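Local coordinates for protein putative cathepsin d (Ixodes ricinus, PDB 5N7Q) that probably cleaves proteins as an aspartic endopeptidase of the pepsin-like A1 family, and is held here with the inhibitor pepstatin A, at residues Val189-Thr192 with Tyr196-Phe199. Numbering follows the deposited sequence.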
ATOM      1  N   VAL A 189       1.266  14.531 -10.633  1.00  8.74           N
ATOM      2  CA  VAL A 189       2.724  14.457 -10.737  1.00  8.96           C
ATOM      3  C   VAL A 189       3.028  13.307 -11.732  1.00  8.81           C
ATOM      4  O   VAL A 189       2.441  12.229 -11.644  1.00  9.93           O
ATOM      5  CB  VAL A 189       3.408  14.273  -9.353  1.00  9.05           C
ATOM      6  CG1 VAL A 189       3.007  12.975  -8.672  1.00  9.01           C
ATOM      7  CG2 VAL A 189       4.908  14.443  -9.471  1.00  9.72           C
ATOM      8  N   PRO A 190       3.913  13.530 -12.696  1.00  8.71           N
ATOM      9  CA  PRO A 190       4.185  12.443 -13.641  1.00  8.73           C
ATOM     10  C   PRO A 190       5.012  11.340 -13.012  1.00  8.69           C
ATOM     11  O   PRO A 190       5.935  11.613 -12.228  1.00  8.20           O
ATOM     12  CB  PRO A 190       4.999  13.112 -14.752  1.00  9.01           C
ATOM     13  CG  PRO A 190       5.521  14.361 -14.167  1.00  9.29           C
ATOM     14  CD  PRO A 190       4.630  14.775 -13.038  1.00  8.92           C
ATOM     15  N   VAL A 191       4.724  10.090 -13.352  1.00  7.87           N
ATOM     16  CA  VAL A 191       5.620   8.994 -12.936  1.00  8.32           C
ATOM     17  C   VAL A 191       6.984   9.208 -13.606  1.00  8.65           C
ATOM     18  O   VAL A 191       7.069   9.626 -14.749  1.00  9.62           O
ATOM     19  CB  VAL A 191       4.999   7.608 -13.266  1.00  8.56           C
ATOM     20  CG1 VAL A 191       5.978   6.463 -13.082  1.00  8.68           C
ATOM     21  CG2 VAL A 191       3.725   7.390 -12.462  1.00  8.93           C
ATOM     22  N   THR A 192       8.023   8.882 -12.872  1.00  8.36           N
ATOM     23  CA  THR A 192       9.393   8.878 -13.375  1.00  8.48           C
ATOM     24  C   THR A 192       9.711   7.445 -13.824  1.00  8.83           C
ATOM     25  O   THR A 192       9.347   7.059 -14.934  1.00 10.31           O
ATOM     26  CB  THR A 192      10.356   9.405 -12.304  1.00  8.76           C
ATOM     27  OG1 THR A 192      10.156   8.694 -11.066  1.00  9.08           O
ATOM     28  CG2 THR A 192      10.117  10.884 -12.071  1.00  8.56           C
ATOM     29  N   TYR A 196       7.626   0.811  -9.316  1.00  7.81           N
ATOM     30  CA  TYR A 196       6.740   1.422  -8.350  1.00  7.68           C
ATOM     31  C   TYR A 196       6.003   2.576  -9.028  1.00  7.86           C
ATOM     32  O   TYR A 196       6.346   3.002 -10.148  1.00  7.86           O
ATOM     33  CB  TYR A 196       7.505   1.956  -7.140  1.00  7.82           C
ATOM     34  CG  TYR A 196       8.415   0.963  -6.429  1.00  8.19           C
ATOM     35  CD1 TYR A 196       7.915  -0.191  -5.853  1.00  8.33           C
ATOM     36  CD2 TYR A 196       9.769   1.244  -6.247  1.00  8.63           C
ATOM     37  CE1 TYR A 196       8.741  -1.090  -5.194  1.00  9.05           C
ATOM     38  CE2 TYR A 196      10.611   0.370  -5.565  1.00  9.30           C
ATOM     39  CZ  TYR A 196      10.084  -0.802  -5.040  1.00  9.24           C
ATOM     40  OH  TYR A 196      10.934  -1.677  -4.367  1.00 10.37           O
ATOM     41  N   TRP A 197       5.008   3.089  -8.338  1.00  7.59           N
ATOM     42  CA  TRP A 197       4.368   4.345  -8.704  1.00  7.30           C
ATOM     43  C   TRP A 197       5.226   5.488  -8.171  1.00  7.75           C
ATOM     44  O   TRP A 197       4.999   5.998  -7.077  1.00  8.29           O
ATOM     45  CB  TRP A 197       2.947   4.387  -8.162  1.00  7.22           C
ATOM     46  CG  TRP A 197       2.020   3.505  -8.943  1.00  6.92           C
ATOM     47  CD1 TRP A 197       1.684   2.193  -8.678  1.00  6.84           C
ATOM     48  CD2 TRP A 197       1.278   3.880 -10.113  1.00  6.81           C
ATOM     49  NE1 TRP A 197       0.786   1.752  -9.625  1.00  6.95           N
ATOM     50  CE2 TRP A 197       0.510   2.773 -10.491  1.00  6.93           C
ATOM     51  CE3 TRP A 197       1.173   5.068 -10.854  1.00  6.60           C
ATOM     52  CZ2 TRP A 197      -0.345   2.806 -11.588  1.00  6.93           C
ATOM     53  CZ3 TRP A 197       0.353   5.107 -11.928  1.00  7.01           C
ATOM     54  CH2 TRP A 197      -0.435   3.979 -12.278  1.00  6.96           C
ATOM     55  N   GLN A 198       6.294   5.788  -8.913  1.00  8.04           N
ATOM     56  CA  GLN A 198       7.402   6.629  -8.462  1.00  8.06           C
ATOM     57  C   GLN A 198       7.371   7.996  -9.137  1.00  7.83           C
ATOM     58  O   GLN A 198       7.009   8.099 -10.319  1.00  7.60           O
ATOM     59  CB  GLN A 198       8.719   5.921  -8.761  1.00  8.68           C
ATOM     60  CG  GLN A 198       9.965   6.555  -8.149  1.00  8.93           C
ATOM     61  CD  GLN A 198      11.180   5.671  -8.269  1.00  9.60           C
ATOM     62  OE1 GLN A 198      11.094   4.438  -8.137  1.00 10.66           O
ATOM     63  NE2 GLN A 198      12.321   6.281  -8.528  1.00 10.45           N
ATOM     64  N   PHE A 199       7.756   9.022  -8.398  1.00  8.27           N
ATOM     65  CA  PHE A 199       7.712  10.408  -8.889  1.00  8.39           C
ATOM     66  C   PHE A 199       8.660  11.285  -8.095  1.00  8.90           C
ATOM     67  O   PHE A 199       9.194  10.870  -7.070  1.00  8.71           O
ATOM     68  CB  PHE A 199       6.268  10.959  -8.815  1.00  8.57           C
ATOM     69  CG  PHE A 199       5.626  10.744  -7.483  1.00  8.76           C
ATOM     70  CD1 PHE A 199       5.782  11.672  -6.462  1.00  9.16           C
ATOM     71  CD2 PHE A 199       4.919   9.576  -7.215  1.00  8.84           C
ATOM     72  CE1 PHE A 199       5.217  11.453  -5.211  1.00  9.40           C
ATOM     73  CE2 PHE A 199       4.355   9.366  -5.972  1.00  9.63           C
ATOM     74  CZ  PHE A 199       4.509  10.292  -4.964  1.00  9.36           C
TER
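Trp197 meets the first segment through the benzo side of its indole: CE3 lies 3.8 Å from CG2 of Val191, the methyl coming in obliquely. The torsion that places CG of Trp197 anti to its own carbonyl carbon (chi1 -74°) brings the ring back beside Val191, although the CB bond sets off away from that segment. Trp197 is also the centre of an inverse gamma turn, and its NE1 is hydrogen-bonded to O of Leu127. Its side chain is about 7 Å from that of Asp227, a predicted catalytic aspartate.

At Gln198 the backbone carbonyl does the work. Its O accepts a hydrogen bond from N of Thr192 at 2.9 Å. The N-H points almost straight at the oxygen (162°), while the donor sits 35° out of the carbonyl plane. The same oxygen receives a CA-H contact from Val191, with CA 3.1 Å away. The extended Gln198 side chain runs past the Thr192 hydroxyl, CG to OG1 3.6 Å. Both Thr192 OG1 and Gln198 NE2 are hydrogen-bonded to OE1 of Glu223, so one carboxylate oxygen ties the two side chains together.

Phe199 then turns its ring face to Val189. CG1 of that valine sits over the face, 4.0 Å from the ring centroid, while its CG2 packs on Phe199 CB at 3.8 Å.

The two segments thus close a short loop. In the two-lobed pepsin fold the chain here passes from strand 187-190 into the strands of the C-terminal lobe, and Tyr196 in the loop hydrogen-bonds through OH to the backbone of the bound peptide. Strand 187-190 pairs with strand 332-337 and strand 198-206 with strand 222-226; Trp197 touches both partners, its side chain on Val333 and its backbone hydrogen-bonded to Ala226.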